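Local atomic coordinates of inactive glucansucrase (Lactobacillus reuteri, PDB entry 5JBD), a protein that is an inactive member of glycoside hydrolase family 70, built round a TIM-barrel-type domain and carrying a bound calcium ion. Residues E166-E172 and Q847-L853; V762-R766 and T780-Y786. All blocks are in the same frame, centred on the assembly; numbering follows the deposited sequence.

In the fold
Both contacts lie on one side of the molecule, their centres 25 and 26 Å from that of the chain and 12 Å from each other. Interaction 2 pairs strand 758-767 with the edge strand 784-791 of a six-stranded antiparallel sheet. Interaction 1 joins two loops lying against that sheet, one after helix 151-162 and the other after strand 841-845, and along the chain it encloses interaction 2. Glu-172 connects the two: its OE2 lies 2.6 Å from Tyr-786 OH and its O lies 2.7 Å from Tyr-781 OH, both probable hydrogen bonds. The calcium ligands Asp-243 and Asn-751 come from or next to strands 242-244 and 752-753, towards the opposite edge of the same sheet.

Interaction 1: E166-E172 and Q847-L853; sequences ELSASSE and QNIGIGL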
loop_
_atom_site.group_PDB
_atom_site.type_symbol
_atom_site.label_atom_id
_atom_site.label_comp_id
_atom_site.label_asym_id
_atom_site.label_seq_id
_atom_site.Cartn_x
_atom_site.Cartn_y
_atom_site.Cartn_z
ATOM N N GLU A 166 23.316 10.112 -17.276
ATOM C CA GLU A 166 22.287 11.153 -17.406
ATOM C C GLU A 166 21.036 10.760 -18.226
ATOM O O GLU A 166 20.002 11.428 -18.122
ATOM C CB GLU A 166 22.889 12.485 -17.860
ATOM C CG GLU A 166 23.328 12.538 -19.306
ATOM C CD GLU A 166 24.285 13.679 -19.551
ATOM O OE1 GLU A 166 23.809 14.830 -19.655
ATOM O OE2 GLU A 166 25.500 13.414 -19.638
ATOM N N LEU A 167 21.104 9.665 -18.985
ATOM C CA LEU A 167 19.960 9.159 -19.760
ATOM C C LEU A 167 19.364 7.881 -19.161
ATOM O O LEU A 167 18.640 7.145 -19.845
ATOM C CB LEU A 167 20.379 8.909 -21.229
ATOM C CG LEU A 167 21.194 10.015 -21.906
ATOM C CD1 LEU A 167 21.559 9.608 -23.334
ATOM C CD2 LEU A 167 20.436 11.336 -21.896
ATOM N N SER A 168 19.640 7.625 -17.878
ATOM C CA SER A 168 19.206 6.394 -17.230
ATOM C C SER A 168 19.118 6.594 -15.720
ATOM O O SER A 168 19.406 7.679 -15.209
ATOM C CB SER A 168 20.162 5.247 -17.573
ATOM O OG SER A 168 21.490 5.548 -17.179
ATOM N N ALA A 169 18.718 5.534 -15.025
ATOM C CA ALA A 169 18.338 5.592 -13.617
ATOM C C ALA A 169 19.363 6.247 -12.691
ATOM O O ALA A 169 18.985 7.066 -11.856
ATOM C CB ALA A 169 18.000 4.190 -13.110
ATOM N N SER A 170 20.647 5.940 -12.872
ATOM C CA SER A 170 21.660 6.339 -11.879
ATOM C C SER A 170 21.744 7.852 -11.613
ATOM O O SER A 170 21.994 8.260 -10.479
ATOM C CB SER A 170 23.048 5.779 -12.222
ATOM O OG SER A 170 23.572 6.368 -13.389
ATOM N N SER A 171 21.509 8.687 -12.624
ATOM C CA SER A 171 21.535 10.153 -12.423
ATOM C C SER A 171 20.402 10.692 -11.524
ATOM O O SER A 171 20.460 11.834 -11.104
ATOM C CB SER A 171 21.498 10.911 -13.762
ATOM O OG SER A 171 20.317 10.619 -14.483
ATOM N N GLU A 172 19.374 9.885 -11.259
ATOM C CA GLU A 172 18.296 10.289 -10.351
ATOM C C GLU A 172 18.725 10.295 -8.874
ATOM O O GLU A 172 18.053 10.907 -8.043
ATOM C CB GLU A 172 17.078 9.397 -10.558
ATOM C CG GLU A 172 16.501 9.516 -11.969
ATOM C CD GLU A 172 15.265 8.657 -12.187
ATOM O OE1 GLU A 172 14.996 7.750 -11.361
ATOM O OE2 GLU A 172 14.560 8.887 -13.201
ATOM N N GLN A 847 11.584 7.446 -10.953
ATOM C CA GLN A 847 10.950 6.583 -11.954
ATOM C C GLN A 847 11.923 5.790 -12.832
ATOM O O GLN A 847 11.488 5.082 -13.748
ATOM C CB GLN A 847 9.985 7.413 -12.811
ATOM C CG GLN A 847 8.808 7.955 -12.012
ATOM C CD GLN A 847 7.709 8.536 -12.883
ATOM O OE1 GLN A 847 7.870 8.677 -14.095
ATOM N NE2 GLN A 847 6.593 8.915 -12.263
ATOM N N ASN A 848 13.222 5.908 -12.551
ATOM C CA ASN A 848 14.277 5.167 -13.253
ATOM C C ASN A 848 14.388 5.514 -14.759
ATOM O O ASN A 848 14.658 4.639 -15.571
ATOM C CB ASN A 848 14.102 3.640 -13.080
ATOM C CG ASN A 848 14.123 3.194 -11.627
ATOM O OD1 ASN A 848 13.246 2.459 -11.186
ATOM N ND2 ASN A 848 15.123 3.626 -10.883
ATOM N N ILE A 849 14.204 6.789 -15.103
ATOM C CA ILE A 849 14.350 7.260 -16.501
ATOM C C ILE A 849 15.563 8.158 -16.766
ATOM O O ILE A 849 16.060 8.210 -17.903
ATOM C CB ILE A 849 13.069 7.958 -17.009
ATOM C CG1 ILE A 849 12.726 9.195 -16.172
ATOM C CG2 ILE A 849 11.906 6.969 -17.012
ATOM C CD1 ILE A 849 11.526 9.959 -16.673
ATOM N N GLY A 850 16.010 8.882 -15.746
ATOM C CA GLY A 850 17.170 9.763 -15.836
ATOM C C GLY A 850 16.781 11.222 -15.725
ATOM O O GLY A 850 15.694 11.614 -16.159
ATOM N N ILE A 851 17.684 12.020 -15.163
ATOM C CA ILE A 851 17.442 13.444 -14.920
ATOM C C ILE A 851 17.917 14.326 -16.082
ATOM O O ILE A 851 17.568 15.505 -16.132
ATOM C CB ILE A 851 18.082 13.883 -13.565
ATOM C CG1 ILE A 851 17.414 15.138 -12.983
ATOM C CG2 ILE A 851 19.587 14.136 -13.689
ATOM C CD1 ILE A 851 15.920 15.043 -12.785
ATOM N N GLY A 852 18.711 13.750 -17.000
ATOM C CA GLY A 852 19.280 14.475 -18.145
ATOM C C GLY A 852 18.670 14.170 -19.500
ATOM O O GLY A 852 19.306 14.436 -20.521
ATOM N N LEU A 853 17.455 13.613 -19.530
ATOM C CA LEU A 853 16.763 13.336 -20.795
ATOM C C LEU A 853 16.430 14.616 -21.554
ATOM O O LEU A 853 16.506 14.637 -22.787
ATOM C CB LEU A 853 15.472 12.524 -20.584
ATOM C CG LEU A 853 15.596 11.065 -20.133
ATOM C CD1 LEU A 853 14.221 10.426 -19.974
ATOM C CD2 LEU A 853 16.419 10.253 -21.109
HETATM O O HOH W 1 21.450 16.166 -20.350
#
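The carboxylate of Glu-172 reaches along a row of backbone N-H groups in 847-853, its chain extended beyond CG (chi2 -179°). OE1 takes the N-H of Asn-848 on its syn side, close to the carboxylate plane, at 2.8 Å. OE2 is met by two donors, Ile-849 N and Gly-850 N, each at 2.9 Å; both come from the same face, well above the plane, and the Gly-850 bond is nearly straight. The preceding residue, Ser-171, presents OG to Ile-851 N in an equally straight bond of 3.1 Å, while its CB rests 3.7 Å from Ile-851 CG2. Glu-166 joins in through both backbone and side chain: its O accepts from Gly-852 N, and a water donates to both its OE1 and Gly-852 O. Gly-850 packs closely against the turn, its CA 3.1 Å from Ser-168 O, and Leu-167 CD2 approaches Gly-852 O at 3.6 Å. Ser-171 OG also bonds Pro-165 O, and Tyr-786 OH adds a hydrogen bond to Glu-172 OE2. With three backbone donors and a tyrosine hydroxyl around it, this buried carboxylate is probably stabilised as the anion, and its bonds gather three successive N-H groups of an irregular loop.

Interaction 2: V762-R766 and T780-Y786; sequences VTVTR and TYANQIY
With CG lying between its backbone N and carbonyl carbon (chi1 50°), Tyr-781 turns one ring face towards Arg-766 and brings it against CB, which sits over the ring centre in a CH-pi contact, 3.8 Å from the Tyr-781 centroid. Arg-766 leaves with CG opposite the backbone N (chi1 -178°) and bends at chi2, which carries CD to 3.5 Å from Tyr-781 OH, itself hydrogen-bonded to Glu-172 O. The guanidinium goes on to a salt bridge with Asp-192 and a hydrogen bond to Leu-173 O. Val-764 CG2 touches both tyrosines, at the edge of the Tyr-781 ring near its plane and 3.7 Å from Tyr-786 CB. In the backbone, Val-762 and Tyr-786 form a hydrogen-bonded pair, the bond from Val-762 N to Tyr-786 O being almost straight. Val-764 N donates to Gln-784 O at 2.8 Å, and Gln-784 N returns a bond to Val-764 O. Beyond them Thr-765 OG1 accepts from Asn-783 N at 3.1 Å, and Arg-766 N donates to Tyr-781 O at 3.0 Å. Asn-783, in a left-handed conformation, and Gln-784 both face Val-764: this is a G1 beta bulge, set where the edge strand of the antiparallel sheet begins.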
loop_
_atom_site.group_PDB
_atom_site.type_symbol
_atom_site.label_atom_id
_atom_site.label_comp_id
_atom_site.label_asym_id
_atom_site.label_seq_id
_atom_site.Cartn_x
_atom_site.Cartn_y
_atom_site.Cartn_z
ATOM N N VAL A 762 7.737 18.173 -16.027
ATOM C CA VAL A 762 7.555 18.798 -14.707
ATOM C C VAL A 762 8.892 19.337 -14.225
ATOM O O VAL A 762 9.938 18.824 -14.621
ATOM C CB VAL A 762 6.989 17.802 -13.668
ATOM C CG1 VAL A 762 5.519 17.550 -13.938
ATOM C CG2 VAL A 762 7.753 16.485 -13.658
ATOM N N THR A 763 8.860 20.373 -13.394
ATOM C CA THR A 763 10.063 20.903 -12.782
ATOM C C THR A 763 10.195 20.270 -11.392
ATOM O O THR A 763 9.250 20.337 -10.583
ATOM C CB THR A 763 10.014 22.428 -12.715
ATOM O OG1 THR A 763 9.826 22.953 -14.039
ATOM C CG2 THR A 763 11.310 22.983 -12.141
ATOM N N VAL A 764 11.351 19.651 -11.119
ATOM C CA VAL A 764 11.528 18.845 -9.895
ATOM C C VAL A 764 12.792 19.112 -9.080
ATOM O O VAL A 764 13.763 19.688 -9.564
ATOM C CB VAL A 764 11.484 17.330 -10.199
ATOM C CG1 VAL A 764 10.262 16.980 -11.046
ATOM C CG2 VAL A 764 12.767 16.837 -10.864
ATOM N N THR A 765 12.754 18.657 -7.825
ATOM C CA THR A 765 13.876 18.773 -6.889
ATOM C C THR A 765 13.986 17.459 -6.120
ATOM O O THR A 765 12.969 16.869 -5.725
ATOM C CB THR A 765 13.663 19.950 -5.919
ATOM O OG1 THR A 765 13.693 21.172 -6.660
ATOM C CG2 THR A 765 14.735 20.000 -4.833
ATOM N N ARG A 766 15.222 17.006 -5.917
ATOM C CA ARG A 766 15.499 15.734 -5.246
ATOM C C ARG A 766 15.281 15.907 -3.737
ATOM O O ARG A 766 15.965 16.700 -3.113
ATOM C CB ARG A 766 16.958 15.316 -5.507
ATOM C CG ARG A 766 17.386 13.986 -4.902
ATOM C CD ARG A 766 16.743 12.815 -5.610
ATOM N NE ARG A 766 17.183 11.551 -5.018
ATOM C CZ ARG A 766 16.719 11.030 -3.876
ATOM N NH1 ARG A 766 15.790 11.670 -3.164
ATOM N NH2 ARG A 766 17.201 9.860 -3.434
ATOM N N THR A 780 23.218 16.543 -5.665
ATOM C CA THR A 780 21.790 16.849 -5.629
ATOM C C THR A 780 21.337 17.461 -6.955
ATOM O O THR A 780 22.158 17.702 -7.848
ATOM C CB THR A 780 21.451 17.793 -4.444
ATOM O OG1 THR A 780 20.029 17.835 -4.242
ATOM C CG2 THR A 780 21.991 19.217 -4.666
ATOM N N TYR A 781 20.032 17.697 -7.070
ATOM C CA TYR A 781 19.481 18.541 -8.141
ATOM C C TYR A 781 18.205 19.245 -7.699
ATOM O O TYR A 781 17.460 18.715 -6.883
ATOM C CB TYR A 781 19.241 17.744 -9.426
ATOM C CG TYR A 781 18.483 16.448 -9.295
ATOM C CD1 TYR A 781 17.094 16.418 -9.389
ATOM C CD2 TYR A 781 19.155 15.238 -9.142
ATOM C CE1 TYR A 781 16.394 15.219 -9.298
ATOM C CE2 TYR A 781 18.465 14.028 -9.053
ATOM C CZ TYR A 781 17.085 14.020 -9.136
ATOM O OH TYR A 781 16.398 12.827 -9.043
ATOM N N ALA A 782 17.989 20.450 -8.235
ATOM C CA ALA A 782 16.812 21.267 -7.929
ATOM C C ALA A 782 16.332 21.991 -9.175
ATOM O O ALA A 782 17.145 22.404 -10.013
ATOM C CB ALA A 782 17.139 22.285 -6.840
ATOM N N ASN A 783 15.015 22.149 -9.286
ATOM C CA ASN A 783 14.406 22.946 -10.354
ATOM C C ASN A 783 14.816 22.464 -11.754
ATOM O O ASN A 783 15.131 23.271 -12.634
ATOM C CB ASN A 783 14.727 24.444 -10.154
ATOM C CG ASN A 783 14.270 24.962 -8.793
ATOM O OD1 ASN A 783 15.089 25.354 -7.951
ATOM N ND2 ASN A 783 12.968 24.954 -8.569
ATOM N N GLN A 784 14.818 21.143 -11.939
ATOM C CA GLN A 784 15.198 20.513 -13.201
ATOM C C GLN A 784 13.972 19.972 -13.896
ATOM O O GLN A 784 13.127 19.339 -13.261
ATOM C CB GLN A 784 16.162 19.346 -12.968
ATOM C CG GLN A 784 17.535 19.729 -12.444
ATOM C CD GLN A 784 18.260 20.707 -13.337
ATOM O OE1 GLN A 784 18.365 20.510 -14.546
ATOM N NE2 GLN A 784 18.773 21.776 -12.738
ATOM N N ILE A 785 13.893 20.182 -15.206
ATOM C CA ILE A 785 12.815 19.598 -15.993
ATOM C C ILE A 785 13.054 18.090 -16.125
ATOM O O ILE A 785 14.135 17.665 -16.512
ATOM C CB ILE A 785 12.639 20.311 -17.359
ATOM C CG1 ILE A 785 12.217 21.765 -17.101
ATOM C CG2 ILE A 785 11.607 19.571 -18.203
ATOM C CD1 ILE A 785 11.849 22.584 -18.306
ATOM N N TYR A 786 12.005 17.320 -15.834
ATOM C CA TYR A 786 12.034 15.863 -15.725
ATOM C C TYR A 786 10.767 15.331 -16.389
ATOM O O TYR A 786 9.675 15.887 -16.186
ATOM C CB TYR A 786 12.023 15.516 -14.222
ATOM C CG TYR A 786 12.093 14.044 -13.809
ATOM C CD1 TYR A 786 13.194 13.251 -14.129
ATOM C CD2 TYR A 786 11.080 13.463 -13.028
ATOM C CE1 TYR A 786 13.270 11.918 -13.715
ATOM C CE2 TYR A 786 11.149 12.131 -12.606
ATOM C CZ TYR A 786 12.244 11.359 -12.940
ATOM O OH TYR A 786 12.323 10.033 -12.534
#